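Local coordinates for protein acyl-CoA dehydrogenase (PDB 2Z1Q) that probably catalyses the FAD-dependent dehydrogenation of saturated acyl-CoA thioesters to 2,3-dehydroacyl-CoA, at residues Q449-L463 / V541-P553. Numbering follows the deposited sequence.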
ATOM      1  N   GLN B 449      -5.321  22.907  19.572  1.00 36.08           N
ATOM      2  CA  GLN B 449      -5.875  21.640  19.104  1.00 36.73           C
ATOM      3  C   GLN B 449      -4.861  20.535  19.384  1.00 36.47           C
ATOM      4  O   GLN B 449      -5.223  19.404  19.723  1.00 35.90           O
ATOM      5  CB  GLN B 449      -6.188  21.741  17.610  1.00 37.82           C
ATOM      6  CG  GLN B 449      -7.028  22.962  17.269  1.00 39.19           C
ATOM      7  CD  GLN B 449      -7.269  23.120  15.787  1.00 41.08           C
ATOM      8  OE1 GLN B 449      -6.364  22.928  14.978  1.00 42.71           O
ATOM      9  NE2 GLN B 449      -8.493  23.481  15.420  1.00 41.25           N
ATOM     10  N   VAL B 450      -3.584  20.878  19.266  1.00 36.38           N
ATOM     11  CA  VAL B 450      -2.517  19.929  19.540  1.00 36.58           C
ATOM     12  C   VAL B 450      -2.584  19.531  21.004  1.00 36.77           C
ATOM     13  O   VAL B 450      -2.424  18.360  21.351  1.00 37.76           O
ATOM     14  CB  VAL B 450      -1.139  20.545  19.215  1.00 36.03           C
ATOM     15  CG1 VAL B 450      -0.035  19.817  19.970  1.00 35.97           C
ATOM     16  CG2 VAL B 450      -0.902  20.469  17.718  1.00 34.06           C
ATOM     17  N   GLN B 451      -2.841  20.499  21.872  1.00 36.23           N
ATOM     18  CA  GLN B 451      -2.931  20.192  23.287  1.00 36.56           C
ATOM     19  C   GLN B 451      -4.125  19.301  23.572  1.00 33.87           C
ATOM     20  O   GLN B 451      -4.042  18.408  24.412  1.00 35.35           O
ATOM     21  CB  GLN B 451      -3.027  21.476  24.114  1.00 38.03           C
ATOM     22  CG  GLN B 451      -1.796  22.353  23.989  1.00 41.55           C
ATOM     23  CD  GLN B 451      -0.514  21.620  24.355  1.00 43.54           C
ATOM     24  OE1 GLN B 451       0.379  21.454  23.523  1.00 41.18           O
ATOM     25  NE2 GLN B 451      -0.417  21.180  25.606  1.00 44.55           N
ATOM     26  N   ASN B 452      -5.235  19.543  22.880  1.00 32.26           N
ATOM     27  CA  ASN B 452      -6.435  18.734  23.090  1.00 32.31           C
ATOM     28  C   ASN B 452      -6.197  17.271  22.682  1.00 31.01           C
ATOM     29  O   ASN B 452      -6.693  16.355  23.338  1.00 30.96           O
ATOM     30  CB  ASN B 452      -7.631  19.332  22.331  1.00 33.95           C
ATOM     31  CG  ASN B 452      -8.254  20.548  23.050  1.00 37.49           C
ATOM     32  OD1 ASN B 452      -9.139  21.217  22.501  1.00 37.08           O
ATOM     33  ND2 ASN B 452      -7.802  20.825  24.275  1.00 35.49           N
ATOM     34  N   LEU B 453      -5.431  17.050  21.615  1.00 30.54           N
ATOM     35  CA  LEU B 453      -5.114  15.692  21.174  1.00 30.94           C
ATOM     36  C   LEU B 453      -4.441  14.984  22.334  1.00 30.77           C
ATOM     37  O   LEU B 453      -4.797  13.854  22.663  1.00 32.25           O
ATOM     38  CB  LEU B 453      -4.173  15.710  19.958  1.00 30.58           C
ATOM     39  CG  LEU B 453      -4.788  16.239  18.661  1.00 30.39           C
ATOM     40  CD1 LEU B 453      -3.750  16.307  17.560  1.00 30.70           C
ATOM     41  CD2 LEU B 453      -5.938  15.334  18.257  1.00 28.75           C
ATOM     42  N   LYS B 454      -3.490  15.665  22.974  1.00 31.12           N
ATOM     43  CA  LYS B 454      -2.785  15.094  24.121  1.00 31.92           C
ATOM     44  C   LYS B 454      -3.799  14.723  25.187  1.00 31.93           C
ATOM     45  O   LYS B 454      -3.715  13.659  25.793  1.00 31.93           O
ATOM     46  CB  LYS B 454      -1.793  16.091  24.702  1.00 31.69           C
ATOM     47  CG  LYS B 454      -0.869  16.681  23.666  1.00 34.14           C
ATOM     48  CD  LYS B 454       0.111  17.643  24.295  1.00 34.14           C
ATOM     49  CE  LYS B 454       0.999  18.253  23.235  1.00 35.12           C
ATOM     50  NZ  LYS B 454       1.988  19.178  23.850  1.00 35.05           N
ATOM     51  N   LYS B 455      -4.754  15.616  25.414  1.00 32.76           N
ATOM     52  CA  LYS B 455      -5.795  15.352  26.402  1.00 33.78           C
ATOM     53  C   LYS B 455      -6.645  14.165  25.948  1.00 31.96           C
ATOM     54  O   LYS B 455      -7.005  13.310  26.758  1.00 31.89           O
ATOM     55  CB  LYS B 455      -6.700  16.581  26.586  1.00 35.64           C
ATOM     56  CG  LYS B 455      -6.011  17.787  27.206  1.00 38.86           C
ATOM     57  CD  LYS B 455      -6.995  18.929  27.437  1.00 42.53           C
ATOM     58  CE  LYS B 455      -6.331  20.082  28.188  1.00 44.67           C
ATOM     59  NZ  LYS B 455      -5.248  20.730  27.400  1.00 47.17           N
ATOM     60  N   LEU B 456      -6.961  14.115  24.654  1.00 30.07           N
ATOM     61  CA  LEU B 456      -7.783  13.030  24.116  1.00 31.01           C
ATOM     62  C   LEU B 456      -7.159  11.682  24.448  1.00 30.77           C
ATOM     63  O   LEU B 456      -7.837  10.775  24.941  1.00 30.26           O
ATOM     64  CB  LEU B 456      -7.939  13.166  22.591  1.00 31.41           C
ATOM     65  CG  LEU B 456      -8.804  12.105  21.887  1.00 32.23           C
ATOM     66  CD1 LEU B 456     -10.247  12.196  22.372  1.00 31.56           C
ATOM     67  CD2 LEU B 456      -8.745  12.312  20.380  1.00 30.39           C
ATOM     68  N   ALA B 457      -5.861  11.564  24.179  1.00 31.36           N
ATOM     69  CA  ALA B 457      -5.112  10.341  24.452  1.00 32.35           C
ATOM     70  C   ALA B 457      -5.240   9.990  25.923  1.00 33.89           C
ATOM     71  O   ALA B 457      -5.579   8.862  26.277  1.00 34.97           O
ATOM     72  CB  ALA B 457      -3.643  10.536  24.092  1.00 32.41           C
ATOM     73  N   LEU B 458      -4.966  10.966  26.782  1.00 35.08           N
ATOM     74  CA  LEU B 458      -5.056  10.751  28.224  1.00 36.47           C
ATOM     75  C   LEU B 458      -6.442  10.291  28.646  1.00 36.07           C
ATOM     76  O   LEU B 458      -6.586   9.418  29.499  1.00 37.33           O
ATOM     77  CB  LEU B 458      -4.690  12.036  28.973  1.00 37.48           C
ATOM     78  CG  LEU B 458      -3.197  12.368  29.017  1.00 39.55           C
ATOM     79  CD1 LEU B 458      -2.969  13.837  29.363  1.00 40.12           C
ATOM     80  CD2 LEU B 458      -2.538  11.454  30.032  1.00 41.01           C
ATOM     81  N   MET B 459      -7.470  10.872  28.046  1.00 36.06           N
ATOM     82  CA  MET B 459      -8.831  10.509  28.404  1.00 34.91           C
ATOM     83  C   MET B 459      -9.113   9.046  28.089  1.00 33.72           C
ATOM     84  O   MET B 459      -9.623   8.304  28.930  1.00 34.24           O
ATOM     85  CB  MET B 459      -9.832  11.391  27.659  1.00 34.20           C
ATOM     86  CG  MET B 459     -11.228  11.334  28.233  1.00 35.23           C
ATOM     87  SD  MET B 459     -12.477  11.583  26.956  1.00 40.48           S
ATOM     88  CE  MET B 459     -12.304  13.329  26.612  1.00 39.91           C
ATOM     89  N   VAL B 460      -8.784   8.633  26.871  1.00 32.84           N
ATOM     90  CA  VAL B 460      -9.026   7.260  26.470  1.00 31.73           C
ATOM     91  C   VAL B 460      -8.154   6.292  27.251  1.00 31.66           C
ATOM     92  O   VAL B 460      -8.627   5.260  27.728  1.00 30.11           O
ATOM     93  CB  VAL B 460      -8.752   7.069  24.985  1.00 31.84           C
ATOM     94  CG1 VAL B 460      -8.958   5.612  24.607  1.00 30.61           C
ATOM     95  CG2 VAL B 460      -9.662   7.974  24.183  1.00 30.20           C
ATOM     96  N   ALA B 461      -6.877   6.637  27.379  1.00 31.25           N
ATOM     97  CA  ALA B 461      -5.927   5.802  28.096  1.00 33.16           C
ATOM     98  C   ALA B 461      -6.394   5.588  29.537  1.00 34.37           C
ATOM     99  O   ALA B 461      -6.327   4.467  30.066  1.00 34.39           O
ATOM    100  CB  ALA B 461      -4.555   6.456  28.076  1.00 34.21           C
ATOM    101  N   GLY B 462      -6.870   6.664  30.164  1.00 34.32           N
ATOM    102  CA  GLY B 462      -7.339   6.572  31.535  1.00 34.47           C
ATOM    103  C   GLY B 462      -8.534   5.650  31.671  1.00 34.32           C
ATOM    104  O   GLY B 462      -8.547   4.766  32.527  1.00 35.03           O
ATOM    105  N   LEU B 463      -9.536   5.851  30.817  1.00 34.76           N
ATOM    106  CA  LEU B 463     -10.750   5.039  30.836  1.00 33.71           C
ATOM    107  C   LEU B 463     -10.411   3.571  30.632  1.00 35.02           C
ATOM    108  O   LEU B 463     -11.064   2.686  31.193  1.00 35.45           O
ATOM    109  CB  LEU B 463     -11.725   5.521  29.758  1.00 31.35           C
ATOM    110  CG  LEU B 463     -12.353   6.901  30.002  1.00 32.72           C
ATOM    111  CD1 LEU B 463     -13.107   7.373  28.775  1.00 29.64           C
ATOM    112  CD2 LEU B 463     -13.294   6.823  31.196  1.00 33.02           C
ATOM    113  N   VAL B 541     -18.834  10.931  27.582  1.00 36.38           N
ATOM    114  CA  VAL B 541     -17.474  10.714  27.099  1.00 34.52           C
ATOM    115  C   VAL B 541     -17.386  11.017  25.604  1.00 34.54           C
ATOM    116  O   VAL B 541     -16.428  11.649  25.151  1.00 35.26           O
ATOM    117  CB  VAL B 541     -17.028   9.252  27.340  1.00 34.30           C
ATOM    118  CG1 VAL B 541     -15.616   9.030  26.799  1.00 32.14           C
ATOM    119  CG2 VAL B 541     -17.098   8.929  28.833  1.00 31.14           C
ATOM    120  N   TYR B 542     -18.382  10.577  24.836  1.00 32.66           N
ATOM    121  CA  TYR B 542     -18.368  10.819  23.396  1.00 32.97           C
ATOM    122  C   TYR B 542     -18.359  12.315  23.080  1.00 32.96           C
ATOM    123  O   TYR B 542     -17.655  12.759  22.167  1.00 34.16           O
ATOM    124  CB  TYR B 542     -19.573  10.149  22.707  1.00 33.04           C
ATOM    125  CG  TYR B 542     -19.675   8.645  22.896  1.00 32.72           C
ATOM    126  CD1 TYR B 542     -18.549   7.860  23.173  1.00 31.60           C
ATOM    127  CD2 TYR B 542     -20.906   8.000  22.768  1.00 32.95           C
ATOM    128  CE1 TYR B 542     -18.654   6.461  23.314  1.00 30.13           C
ATOM    129  CE2 TYR B 542     -21.021   6.615  22.907  1.00 30.44           C
ATOM    130  CZ  TYR B 542     -19.899   5.854  23.177  1.00 31.94           C
ATOM    131  OH  TYR B 542     -20.053   4.492  23.306  1.00 31.66           O
ATOM    132  N   SER B 543     -19.130  13.098  23.825  1.00 30.92           N
ATOM    133  CA  SER B 543     -19.161  14.532  23.591  1.00 30.55           C
ATOM    134  C   SER B 543     -17.808  15.139  23.962  1.00 30.55           C
ATOM    135  O   SER B 543     -17.348  16.081  23.319  1.00 30.43           O
ATOM    136  CB  SER B 543     -20.270  15.190  24.414  1.00 29.89           C
ATOM    137  OG  SER B 543     -21.544  14.744  23.980  1.00 28.30           O
ATOM    138  N   ALA B 544     -17.157  14.601  24.985  1.00 29.62           N
ATOM    139  CA  ALA B 544     -15.863  15.148  25.370  1.00 31.69           C
ATOM    140  C   ALA B 544     -14.819  14.852  24.302  1.00 33.13           C
ATOM    141  O   ALA B 544     -13.968  15.693  24.009  1.00 32.68           O
ATOM    142  CB  ALA B 544     -15.423  14.581  26.699  1.00 32.80           C
ATOM    143  N   ALA B 545     -14.890  13.658  23.720  1.00 32.99           N
ATOM    144  CA  ALA B 545     -13.947  13.272  22.681  1.00 34.59           C
ATOM    145  C   ALA B 545     -14.112  14.183  21.466  1.00 34.68           C
ATOM    146  O   ALA B 545     -13.135  14.530  20.800  1.00 34.33           O
ATOM    147  CB  ALA B 545     -14.171  11.808  22.288  1.00 32.63           C
ATOM    148  N   ARG B 546     -15.346  14.587  21.183  1.00 36.25           N
ATOM    149  CA  ARG B 546     -15.605  15.451  20.036  1.00 37.14           C
ATOM    150  C   ARG B 546     -15.102  16.869  20.239  1.00 37.71           C
ATOM    151  O   ARG B 546     -14.519  17.463  19.332  1.00 37.36           O
ATOM    152  CB  ARG B 546     -17.099  15.498  19.712  1.00 38.18           C
ATOM    153  CG  ARG B 546     -17.696  14.148  19.353  1.00 41.21           C
ATOM    154  CD  ARG B 546     -19.081  14.298  18.732  1.00 42.46           C
ATOM    155  NE  ARG B 546     -19.701  13.000  18.469  1.00 42.66           N
ATOM    156  CZ  ARG B 546     -20.256  12.233  19.401  1.00 43.87           C
ATOM    157  NH1 ARG B 546     -20.791  11.064  19.065  1.00 43.30           N
ATOM    158  NH2 ARG B 546     -20.295  12.641  20.666  1.00 45.03           N
ATOM    159  N   ARG B 547     -15.329  17.428  21.419  1.00 38.38           N
ATOM    160  CA  ARG B 547     -14.881  18.787  21.680  1.00 40.18           C
ATOM    161  C   ARG B 547     -13.367  18.867  21.664  1.00 38.50           C
ATOM    162  O   ARG B 547     -12.795  19.858  21.218  1.00 38.00           O
ATOM    163  CB  ARG B 547     -15.420  19.301  23.022  1.00 42.81           C
ATOM    164  CG  ARG B 547     -15.315  18.315  24.177  1.00 47.58           C
ATOM    165  CD  ARG B 547     -15.756  18.957  25.496  1.00 51.72           C
ATOM    166  NE  ARG B 547     -14.817  19.992  25.927  1.00 52.35           N
ATOM    167  CZ  ARG B 547     -13.590  19.742  26.372  1.00 53.57           C
ATOM    168  NH1 ARG B 547     -13.161  18.490  26.459  1.00 55.17           N
ATOM    169  NH2 ARG B 547     -12.785  20.739  26.716  1.00 52.84           N
ATOM    170  N   LEU B 548     -12.721  17.814  22.142  1.00 37.95           N
ATOM    171  CA  LEU B 548     -11.269  17.789  22.173  1.00 39.41           C
ATOM    172  C   LEU B 548     -10.684  17.667  20.773  1.00 40.86           C
ATOM    173  O   LEU B 548      -9.474  17.788  20.591  1.00 41.17           O
ATOM    174  CB  LEU B 548     -10.770  16.644  23.067  1.00 38.89           C
ATOM    175  CG  LEU B 548     -10.853  16.847  24.586  1.00 39.06           C
ATOM    176  CD1 LEU B 548     -10.351  15.603  25.277  1.00 38.42           C
ATOM    177  CD2 LEU B 548     -10.020  18.049  25.019  1.00 40.04           C
ATOM    178  N   THR B 549     -11.549  17.444  19.786  1.00 41.56           N
ATOM    179  CA  THR B 549     -11.113  17.323  18.399  1.00 42.50           C
ATOM    180  C   THR B 549     -11.884  18.296  17.505  1.00 45.19           C
ATOM    181  O   THR B 549     -11.787  18.251  16.281  1.00 45.41           O
ATOM    182  CB  THR B 549     -11.297  15.875  17.884  1.00 41.09           C
ATOM    183  OG1 THR B 549     -12.655  15.454  18.062  1.00 39.25           O
ATOM    184  CG2 THR B 549     -10.389  14.933  18.650  1.00 40.84           C
ATOM    185  N   LYS B 550     -12.641  19.187  18.133  1.00 48.17           N
ATOM    186  CA  LYS B 550     -13.428  20.172  17.401  1.00 50.16           C
ATOM    187  C   LYS B 550     -12.497  21.142  16.680  1.00 50.15           C
ATOM    188  O   LYS B 550     -11.519  21.623  17.255  1.00 50.31           O
ATOM    189  CB  LYS B 550     -14.336  20.941  18.374  1.00 52.83           C
ATOM    190  CG  LYS B 550     -15.820  20.990  17.968  1.00 57.70           C
ATOM    191  CD  LYS B 550     -16.459  19.588  17.879  1.00 58.30           C
ATOM    192  CE  LYS B 550     -17.930  19.646  17.439  1.00 59.31           C
ATOM    193  NZ  LYS B 550     -18.577  18.296  17.362  1.00 58.35           N
ATOM    194  N   ARG B 551     -12.792  21.421  15.417  1.00 49.76           N
ATOM    195  CA  ARG B 551     -11.975  22.346  14.642  1.00 49.03           C
ATOM    196  C   ARG B 551     -12.819  23.057  13.602  1.00 48.72           C
ATOM    197  O   ARG B 551     -13.952  22.665  13.326  1.00 46.97           O
ATOM    198  CB  ARG B 551     -10.838  21.607  13.937  1.00 50.14           C
ATOM    199  CG  ARG B 551     -11.299  20.674  12.816  1.00 50.27           C
ATOM    200  CD  ARG B 551     -10.134  19.872  12.257  1.00 51.32           C
ATOM    201  NE  ARG B 551     -10.480  19.080  11.076  1.00 51.59           N
ATOM    202  CZ  ARG B 551     -10.777  19.599   9.885  1.00 51.42           C
ATOM    203  NH1 ARG B 551     -10.772  20.918   9.711  1.00 51.04           N
ATOM    204  NH2 ARG B 551     -11.054  18.805   8.857  1.00 49.91           N
ATOM    205  N   GLU B 552     -12.250  24.112  13.031  1.00 49.23           N
ATOM    206  CA  GLU B 552     -12.926  24.881  12.001  1.00 49.82           C
ATOM    207  C   GLU B 552     -12.482  24.378  10.631  1.00 49.86           C
ATOM    208  O   GLU B 552     -11.291  24.256  10.357  1.00 49.78           O
ATOM    209  CB  GLU B 552     -12.611  26.373  12.162  1.00 50.21           C
ATOM    210  CG  GLU B 552     -13.334  27.021  13.338  1.00 52.11           C
ATOM    211  CD  GLU B 552     -14.849  26.883  13.233  1.00 53.19           C
ATOM    212  OE1 GLU B 552     -15.471  26.362  14.182  1.00 53.04           O
ATOM    213  OE2 GLU B 552     -15.420  27.289  12.197  1.00 53.53           O
ATOM    214  N   PRO B 553     -13.449  24.056   9.758  1.00 50.17           N
ATOM    215  CA  PRO B 553     -13.174  23.556   8.407  1.00 49.62           C
ATOM    216  C   PRO B 553     -12.067  24.322   7.668  1.00 48.28           C
ATOM    217  O   PRO B 553     -12.120  25.541   7.544  1.00 49.17           O
ATOM    218  CB  PRO B 553     -14.537  23.673   7.724  1.00 50.34           C
ATOM    219  CG  PRO B 553     -15.494  23.372   8.858  1.00 50.63           C
ATOM    220  CD  PRO B 553     -14.901  24.180   9.994  1.00 50.37           C
TER
HETATM  221  O   HOH W   1      -9.469  20.454  19.670  1.00 38.09           O
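The amide of Asn452 carries methyl CD2 of Leu548 over its flat side, with ND2 3.6 Å from CD2. OD1 turns to a water at 3.0 Å. The same water makes a weak 2.8 Å bond to Leu548 O, though other acceptors compete for its protons. The amide of Gln449 meets the chain past the type I beta turn from Arg547 to Lys550: its NE2 touches Arg551 CB, which follows that turn, at 3.3 Å. That amide and the Arg551 guanidinium stand 78° apart, and the guanidinium leads away to a salt bridge with Asp519.

Leu548 buries the most surface of any residue here. Its CD1 presses tightly on Met459 CE at 3.3 Å. The bent Met459 chain also brings CE against Ala544 CB and SD near Val541 CG1. In Leu456, chi1 of -179° points CG at helix 535-547. Its chi2 then splits the methyls, CD1 to Ala545 and CD2 to Thr549 CG2, 3.5 Å away. Thr549 OG1 has Gln522 as a polar partner and lies close to the carbonyls of Ala545 and Arg546 as well. At the far end Leu463 CD1 and Val541 CG1 meet tip to tip at 3.6 Å. An alanine in place of Asn452 would probably cost the water a partner and leave Leu548 CD2 without the amide it rests on.

The two helices run nearly antiparallel, at 154°, with segment axes 10.0 Å apart. The contact belongs to the helical C-terminal part, away from the FAD-binding residues. Helix 505-528 packs on Gln449, Leu453, Leu456 and Arg551. Helix 476-502 also covers Leu456, through Ile485.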